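Local coordinates for phage-like element PBSX protein XkdM (Bacillus subtilis, PDB 2GUJ) that probably builds the tail tube of the phage-like element PBSX, although its function has not been established directly, at residues I9-L18 against P84-D93; A24-E34 against A55-K65. All coordinates share one frame; numbering follows the deposited sequence.

Interaction 1 (I9-L18 against P84-D93)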
# COMPACT_ATOMS: atom_id res chain seq x y z
N ILE B 9 8.79 -8.26 0.72
CA ILE B 9 8.71 -9.72 0.80
C ILE B 9 7.43 -10.14 0.11
O ILE B 9 6.36 -9.61 0.43
CB ILE B 9 8.58 -10.21 2.24
CG1 ILE B 9 8.31 -11.72 2.25
CG2 ILE B 9 7.44 -9.48 2.91
CD1 ILE B 9 8.07 -12.30 3.63
N SER B 10 7.51 -11.10 -0.80
CA SER B 10 6.31 -11.54 -1.48
C SER B 10 6.43 -12.98 -1.94
O SER B 10 7.52 -13.50 -2.07
CB SER B 10 6.06 -10.66 -2.69
OG SER B 10 6.67 -11.25 -3.81
N GLY B 11 5.29 -13.61 -2.19
CA GLY B 11 5.31 -14.98 -2.63
C GLY B 11 4.11 -15.39 -3.48
O GLY B 11 3.00 -14.92 -3.28
N LYS B 12 4.37 -16.28 -4.43
CA LYS B 12 3.33 -16.78 -5.32
C LYS B 12 2.32 -17.65 -4.56
O LYS B 12 2.46 -17.86 -3.35
CB LYS B 12 3.97 -17.62 -6.43
CG LYS B 12 4.22 -16.89 -7.76
CD LYS B 12 3.04 -17.11 -8.72
CE LYS B 12 3.40 -16.88 -10.18
NZ LYS B 12 2.27 -17.29 -11.05
N GLU B 13 1.33 -18.14 -5.29
CA GLU B 13 0.25 -18.98 -4.79
C GLU B 13 0.37 -19.46 -3.35
O GLU B 13 1.32 -20.15 -3.00
CB GLU B 13 0.06 -20.18 -5.72
CG GLU B 13 -0.10 -19.77 -7.17
CD GLU B 13 -1.19 -20.54 -7.89
OE1 GLU B 13 -1.40 -20.25 -9.09
OE2 GLU B 13 -1.85 -21.41 -7.28
N GLY B 14 -0.62 -19.10 -2.53
CA GLY B 14 -0.63 -19.50 -1.13
C GLY B 14 -2.02 -19.78 -0.58
O GLY B 14 -3.02 -19.52 -1.24
N ARG B 15 -2.07 -20.30 0.64
CA ARG B 15 -3.34 -20.62 1.29
C ARG B 15 -3.34 -20.12 2.74
O ARG B 15 -2.33 -20.28 3.44
CB ARG B 15 -3.57 -22.14 1.27
CG ARG B 15 -3.93 -22.72 -0.09
CD ARG B 15 -2.75 -22.85 -1.04
NE ARG B 15 -3.19 -22.80 -2.43
CZ ARG B 15 -2.42 -23.07 -3.48
NH1 ARG B 15 -1.15 -23.42 -3.30
NH2 ARG B 15 -2.91 -22.98 -4.71
N LEU B 16 -4.44 -19.52 3.19
CA LEU B 16 -4.50 -19.02 4.58
C LEU B 16 -5.46 -19.88 5.41
O LEU B 16 -6.59 -20.14 5.00
CB LEU B 16 -4.96 -17.55 4.62
CG LEU B 16 -6.47 -17.33 4.45
CD1 LEU B 16 -6.82 -15.86 4.68
CD2 LEU B 16 -6.87 -17.78 3.08
N PHE B 17 -5.00 -20.31 6.58
CA PHE B 17 -5.80 -21.20 7.42
C PHE B 17 -6.33 -20.58 8.70
O PHE B 17 -5.57 -20.03 9.49
CB PHE B 17 -4.96 -22.44 7.78
CG PHE B 17 -4.37 -23.16 6.58
CD1 PHE B 17 -3.61 -22.48 5.64
CD2 PHE B 17 -4.58 -24.52 6.40
CE1 PHE B 17 -3.06 -23.14 4.54
CE2 PHE B 17 -4.05 -25.18 5.31
CZ PHE B 17 -3.28 -24.49 4.37
N LEU B 18 -7.64 -20.65 8.91
CA LEU B 18 -8.20 -20.09 10.13
C LEU B 18 -8.25 -21.26 11.09
O LEU B 18 -8.98 -22.23 10.89
CB LEU B 18 -9.60 -19.52 9.89
CG LEU B 18 -10.08 -18.56 10.98
CD1 LEU B 18 -11.30 -17.78 10.49
CD2 LEU B 18 -10.43 -19.34 12.24
N PRO B 84 -10.72 -11.65 12.62
CA PRO B 84 -10.01 -12.88 12.98
C PRO B 84 -8.56 -12.88 12.51
O PRO B 84 -8.18 -12.09 11.65
CB PRO B 84 -10.83 -13.94 12.27
CG PRO B 84 -11.18 -13.27 10.99
CD PRO B 84 -11.59 -11.87 11.44
N TYR B 85 -7.76 -13.78 13.08
CA TYR B 85 -6.36 -13.90 12.72
C TYR B 85 -6.14 -15.15 11.88
O TYR B 85 -6.16 -16.26 12.40
CB TYR B 85 -5.48 -14.03 13.95
CG TYR B 85 -5.21 -12.75 14.70
CD1 TYR B 85 -4.94 -11.56 14.03
CD2 TYR B 85 -5.16 -12.75 16.09
CE1 TYR B 85 -4.62 -10.40 14.73
CE2 TYR B 85 -4.84 -11.59 16.79
CZ TYR B 85 -4.57 -10.42 16.10
OH TYR B 85 -4.29 -9.28 16.79
N PHE B 86 -5.92 -14.98 10.59
CA PHE B 86 -5.66 -16.13 9.73
C PHE B 86 -4.14 -16.28 9.60
O PHE B 86 -3.38 -15.35 9.88
CB PHE B 86 -6.27 -15.93 8.34
CG PHE B 86 -7.45 -15.00 8.30
CD1 PHE B 86 -7.34 -13.70 8.78
CD2 PHE B 86 -8.65 -15.40 7.74
CE1 PHE B 86 -8.41 -12.80 8.69
CE2 PHE B 86 -9.73 -14.52 7.64
CZ PHE B 86 -9.61 -13.21 8.12
N THR B 87 -3.71 -17.47 9.20
CA THR B 87 -2.29 -17.74 9.01
C THR B 87 -2.09 -18.00 7.52
O THR B 87 -2.53 -19.02 7.00
CB THR B 87 -1.86 -18.97 9.79
OG1 THR B 87 -1.75 -18.62 11.17
CG2 THR B 87 -0.53 -19.52 9.26
N LEU B 88 -1.41 -17.08 6.85
CA LEU B 88 -1.19 -17.20 5.42
C LEU B 88 0.09 -17.95 5.09
O LEU B 88 1.20 -17.44 5.30
CB LEU B 88 -1.18 -15.80 4.78
CG LEU B 88 -1.09 -15.85 3.25
CD1 LEU B 88 -1.40 -14.49 2.62
CD2 LEU B 88 0.30 -16.33 2.86
N GLN B 89 -0.05 -19.15 4.55
CA GLN B 89 1.13 -19.95 4.23
C GLN B 89 1.33 -20.19 2.74
O GLN B 89 0.76 -21.11 2.17
CB GLN B 89 1.06 -21.28 4.98
CG GLN B 89 2.39 -21.98 5.05
CD GLN B 89 2.36 -23.18 5.97
OE1 GLN B 89 3.36 -23.90 6.11
NE2 GLN B 89 1.21 -23.41 6.60
N ALA B 90 2.17 -19.36 2.11
CA ALA B 90 2.42 -19.45 0.68
C ALA B 90 3.82 -19.91 0.32
O ALA B 90 4.60 -20.33 1.17
CB ALA B 90 2.15 -18.09 0.02
N VAL B 91 4.11 -19.80 -0.98
CA VAL B 91 5.40 -20.18 -1.53
C VAL B 91 6.21 -18.93 -1.88
O VAL B 91 5.80 -18.13 -2.71
CB VAL B 91 5.24 -21.01 -2.82
CG1 VAL B 91 6.59 -21.10 -3.52
CG2 VAL B 91 4.72 -22.40 -2.49
N LEU B 92 7.39 -18.79 -1.28
CA LEU B 92 8.23 -17.63 -1.53
C LEU B 92 8.59 -17.44 -3.00
O LEU B 92 8.82 -18.42 -3.72
CB LEU B 92 9.50 -17.72 -0.70
CG LEU B 92 10.27 -16.41 -0.62
CD1 LEU B 92 9.35 -15.26 -0.26
CD2 LEU B 92 11.36 -16.56 0.41
N ASP B 93 8.63 -16.19 -3.45
CA ASP B 93 8.97 -15.89 -4.83
C ASP B 93 10.15 -14.94 -4.94
O ASP B 93 10.09 -13.94 -5.66
CB ASP B 93 7.76 -15.32 -5.60
CG ASP B 93 7.32 -13.95 -5.07
OD1 ASP B 93 8.14 -13.26 -4.42
OD2 ASP B 93 6.16 -13.56 -5.34

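Interaction 2 (A24-E34 against A55-K65)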
# COMPACT_ATOMS: atom_id res chain seq x y z
N ALA B 24 -9.22 -19.87 1.54
CA ALA B 24 -9.04 -19.04 0.36
C ALA B 24 -7.69 -19.30 -0.28
O ALA B 24 -6.65 -19.11 0.34
CB ALA B 24 -9.17 -17.56 0.71
N HIS B 25 -7.73 -19.75 -1.52
CA HIS B 25 -6.50 -20.00 -2.24
C HIS B 25 -6.08 -18.64 -2.75
O HIS B 25 -6.39 -18.27 -3.88
CB HIS B 25 -6.75 -20.96 -3.40
CG HIS B 25 -7.07 -22.35 -2.94
ND1 HIS B 25 -7.17 -23.42 -3.81
CD2 HIS B 25 -7.30 -22.85 -1.71
CE1 HIS B 25 -7.44 -24.52 -3.13
NE2 HIS B 25 -7.52 -24.20 -1.84
N ILE B 26 -5.39 -17.90 -1.89
CA ILE B 26 -4.92 -16.57 -2.23
C ILE B 26 -3.71 -16.59 -3.15
O ILE B 26 -2.72 -17.28 -2.89
CB ILE B 26 -4.58 -15.78 -0.97
CG1 ILE B 26 -4.01 -14.42 -1.35
CG2 ILE B 26 -3.61 -16.57 -0.11
CD1 ILE B 26 -4.52 -13.29 -0.49
N LYS B 27 -3.79 -15.83 -4.23
CA LYS B 27 -2.69 -15.79 -5.19
C LYS B 27 -1.61 -14.82 -4.77
O LYS B 27 -1.28 -14.71 -3.60
CB LYS B 27 -3.21 -15.39 -6.57
CG LYS B 27 -2.93 -16.44 -7.64
CD LYS B 27 -3.63 -17.75 -7.32
CE LYS B 27 -3.60 -18.67 -8.51
NZ LYS B 27 -4.24 -19.99 -8.24
N THR B 28 -1.04 -14.11 -5.74
CA THR B 28 0.01 -13.16 -5.45
C THR B 28 -0.28 -12.34 -4.20
O THR B 28 -1.40 -11.87 -3.98
CB THR B 28 0.20 -12.20 -6.62
OG1 THR B 28 1.12 -11.17 -6.24
CG2 THR B 28 -1.14 -11.56 -7.00
N PHE B 29 0.75 -12.18 -3.39
CA PHE B 29 0.67 -11.40 -2.17
C PHE B 29 2.04 -10.80 -1.95
O PHE B 29 3.04 -11.39 -2.36
CB PHE B 29 0.28 -12.31 -0.99
CG PHE B 29 1.44 -12.83 -0.22
CD1 PHE B 29 2.04 -12.06 0.76
CD2 PHE B 29 1.96 -14.09 -0.50
CE1 PHE B 29 3.16 -12.52 1.44
CE2 PHE B 29 3.09 -14.56 0.18
CZ PHE B 29 3.69 -13.77 1.15
N GLU B 30 2.10 -9.63 -1.33
CA GLU B 30 3.38 -8.98 -1.07
C GLU B 30 3.30 -8.17 0.22
O GLU B 30 2.56 -7.19 0.30
CB GLU B 30 3.74 -8.05 -2.24
CG GLU B 30 5.07 -7.31 -2.06
CD GLU B 30 5.28 -6.23 -3.11
OE1 GLU B 30 4.51 -5.23 -3.12
OE2 GLU B 30 6.21 -6.36 -3.94
N ALA B 31 4.08 -8.57 1.21
CA ALA B 31 4.08 -7.89 2.50
C ALA B 31 5.24 -6.93 2.65
O ALA B 31 5.96 -6.68 1.70
CB ALA B 31 4.10 -8.91 3.63
N ASN B 32 5.42 -6.43 3.86
CA ASN B 32 6.47 -5.46 4.16
C ASN B 32 6.94 -5.43 5.62
O ASN B 32 6.39 -4.65 6.41
CB ASN B 32 5.97 -4.05 3.82
CG ASN B 32 6.17 -3.69 2.38
OD1 ASN B 32 7.31 -3.56 1.92
ND2 ASN B 32 5.08 -3.52 1.65
N VAL B 33 7.93 -6.23 6.00
CA VAL B 33 8.37 -6.15 7.40
C VAL B 33 8.66 -4.69 7.76
O VAL B 33 9.43 -4.02 7.08
CB VAL B 33 9.63 -6.97 7.67
CG1 VAL B 33 9.25 -8.42 7.94
CG2 VAL B 33 10.56 -6.89 6.48
N GLU B 34 8.03 -4.20 8.82
CA GLU B 34 8.25 -2.82 9.24
C GLU B 34 9.57 -2.65 9.96
O GLU B 34 9.86 -3.37 10.92
CB GLU B 34 7.15 -2.35 10.17
CG GLU B 34 7.42 -0.97 10.73
CD GLU B 34 6.66 -0.72 12.02
OE1 GLU B 34 7.04 -1.34 13.04
OE2 GLU B 34 5.70 0.08 12.00
N ALA B 55 8.95 -8.92 13.42
CA ALA B 55 8.63 -9.19 12.02
C ALA B 55 7.18 -8.82 11.77
O ALA B 55 6.50 -9.40 10.92
CB ALA B 55 8.87 -10.65 11.70
N ASN B 56 6.69 -7.87 12.55
CA ASN B 56 5.32 -7.38 12.42
C ASN B 56 5.36 -6.52 11.18
O ASN B 56 6.42 -6.02 10.83
CB ASN B 56 5.04 -6.45 13.57
CG ASN B 56 5.99 -5.28 13.58
OD1 ASN B 56 5.99 -4.43 12.68
ND2 ASN B 56 6.85 -5.25 14.59
N GLY B 57 4.21 -6.32 10.53
CA GLY B 57 4.20 -5.48 9.36
C GLY B 57 2.87 -5.30 8.66
O GLY B 57 1.82 -5.71 9.16
N THR B 58 2.91 -4.65 7.50
CA THR B 58 1.70 -4.45 6.72
C THR B 58 1.89 -5.12 5.37
O THR B 58 2.94 -5.69 5.10
CB THR B 58 1.41 -2.98 6.47
OG1 THR B 58 1.39 -2.28 7.72
CG2 THR B 58 0.05 -2.84 5.80
N GLY B 59 0.87 -5.07 4.54
CA GLY B 59 1.00 -5.69 3.24
C GLY B 59 -0.25 -5.62 2.39
O GLY B 59 -1.18 -4.85 2.66
N THR B 60 -0.26 -6.45 1.36
CA THR B 60 -1.36 -6.51 0.43
C THR B 60 -1.32 -7.85 -0.28
O THR B 60 -0.27 -8.47 -0.39
CB THR B 60 -1.26 -5.37 -0.60
OG1 THR B 60 -1.79 -5.82 -1.86
CG2 THR B 60 0.19 -4.94 -0.78
N ALA B 61 -2.47 -8.29 -0.76
CA ALA B 61 -2.52 -9.55 -1.45
C ALA B 61 -3.83 -9.64 -2.18
O ALA B 61 -4.79 -8.96 -1.84
CB ALA B 61 -2.41 -10.67 -0.46
N THR B 62 -3.88 -10.49 -3.20
CA THR B 62 -5.09 -10.66 -3.98
C THR B 62 -5.55 -12.11 -3.94
O THR B 62 -4.75 -13.03 -4.07
CB THR B 62 -4.89 -10.25 -5.46
OG1 THR B 62 -3.58 -10.63 -5.90
CG2 THR B 62 -5.06 -8.75 -5.60
N PHE B 63 -6.85 -12.31 -3.77
CA PHE B 63 -7.37 -13.66 -3.71
C PHE B 63 -7.70 -14.22 -5.08
O PHE B 63 -8.03 -13.47 -6.01
CB PHE B 63 -8.60 -13.71 -2.80
CG PHE B 63 -8.31 -13.35 -1.36
CD1 PHE B 63 -7.99 -12.05 -1.00
CD2 PHE B 63 -8.37 -14.33 -0.37
CE1 PHE B 63 -7.73 -11.71 0.34
CE2 PHE B 63 -8.12 -14.01 0.96
CZ PHE B 63 -7.80 -12.69 1.32
N TYR B 64 -7.59 -15.54 -5.20
CA TYR B 64 -7.87 -16.27 -6.43
C TYR B 64 -9.35 -16.64 -6.50
O TYR B 64 -10.08 -16.12 -7.34
CB TYR B 64 -6.96 -17.52 -6.51
CG TYR B 64 -7.52 -18.70 -7.29
CD1 TYR B 64 -7.94 -18.57 -8.62
CD2 TYR B 64 -7.65 -19.95 -6.68
CE1 TYR B 64 -8.48 -19.66 -9.32
CE2 TYR B 64 -8.18 -21.04 -7.37
CZ TYR B 64 -8.60 -20.89 -8.68
OH TYR B 64 -9.15 -21.98 -9.33
N LYS B 65 -9.80 -17.52 -5.61
CA LYS B 65 -11.21 -17.91 -5.60
C LYS B 65 -11.83 -17.56 -4.25
O LYS B 65 -11.11 -17.39 -3.26
CB LYS B 65 -11.35 -19.42 -5.85
CG LYS B 65 -10.50 -20.29 -4.91
CD LYS B 65 -10.96 -21.75 -4.89
CE LYS B 65 -10.87 -22.40 -6.27
NZ LYS B 65 -11.22 -23.85 -6.24

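Interaction 1 (I9-L18 against P84-D93)
Leu-16 and Leu-88 form a non-hydrogen-bonded pair at the middle of an antiparallel strand contact, flanked by hydrogen-bonded pairs of Arg-15 with Gln-89 and Phe-17 with Thr-87. The Leu-16 side chain leaves the sheet on the same face as Phe-86 and runs beside it. Its CB lies 4.2 Å from Leu-88 CB. CG comes near Phe-86 CB, and CD1 reaches 3.6 Å from Phe-86 CD2, while CD2 turns to Ala-24 on the neighbouring strand 21-33. With chi1 at 79°, CG is held between the backbone N and the carbonyl carbon, which runs the leucine alongside the phenylalanine, both side chains pointing the same way. Leu-18 CD1 also approaches the Phe-86 ring and meets Pro-84 CB, extending this apolar row.

Two backbone bonds of 2.8 Å anchor the register, from Gln-89 N to Arg-15 O and from Phe-17 N to Thr-87 O; Thr-87 N returns the bond to Phe-17 O. Toward Gly-14 the pairing slackens, and the bonds from Val-91 N to Lys-12 O and Glu-13 O are long and weak where the chain turns a corner. Beyond that corner Asp-93 N donates to Ser-10 O over 3.2 Å. Ser-10 OG is modelled as donating to Asp-93 OD1, but the carboxylate sits too close to Ser-10 O for its exact place to be trusted.

The strand 14-18 lies between 86-92 and 21-33, with Phe-111 reaching Leu-16 from a loop. Helix 68-79 packs on Phe-86 through Phe-70 and Met-74, and strand 103-109 lines the other edge of 86-92.

Interaction 2 (A24-E34 against A55-K65)
A beta bulge marks this antiparallel pairing of strands 24-33 and 57-63 within the barrel-like sheet of the phage tail tube family: Lys-27 and Thr-28 together stand opposite Thr-62, between the pairs Ile-26 with Phe-63 and Phe-29 with Ala-61. Thr-62 N gives Thr-28 O a nearly straight bond of 2.9 Å (174° at the hydrogen), whereas the bond from Lys-27 N to Thr-62 O is weak and bent. Past the bulge the regular register is fixed by Glu-30 N to Thr-60 O at 2.8 Å, answered by Thr-60 N to Glu-30 O, and it closes with Glu-34 N on Asn-56 O.

Apolar contacts gather at the other end. Ile-26 has CG1 anti to its own N (chi1 176°), which sends CG1 toward strand 57-63 and lets CD1 lie over one face of the Phe-63 ring, a CH-pi contact 3.6 Å from the centroid and 7° off the ring normal. Ala-24 CB meets the same ring at its edge, 3.5 Å from Phe-63 CD2, so the two side chains hold it from different directions.

Alongside the Tyr-64 side chain lies that of Lys-27, whose NZ stands over the ring 3.8 Å from its centroid, a cation-pi contact. On the opposite face Lys-65 CB comes near the rim, though Lys-65 is poorly ordered. The ammonium of Lys-27 also forms a salt bridge with Glu-13, and His-25 NE2 is hydrogen-bonded to Glu-22.

Strand 57-63 continues the sheet to 129-132, with Phe-63 touching Val-130 and Ala-61 touching Phe-132, while strand 24-33 is flanked on its other edge by 9-11 and 14-18. At the Val-33 end, Phe-137 of strand 136-138 packs on Val-33 and Ala-55.

How the interactions relate
The two contacts belong to one curled antiparallel sheet, their centres about 7 Å apart. Along the chain, 9-18 comes first, 24-34 and 55-65 follow, and 84-93 comes last, so interaction 1 joins the outer pair of segments and interaction 2 the inner pair. Segments 9-18 and 24-34 are direct neighbours: Gly-14 N lies 2.8 Å from Ile-26 O, a probable hydrogen bond, and Ile-9 O probably accepts another from Ala-31 N. The sheet order therefore runs 86-92, 14-18, 21-33, 57-63. Together the contacts tie chain-distant strands into the continuous sheet wall that is consistent with a phage tail tube protein.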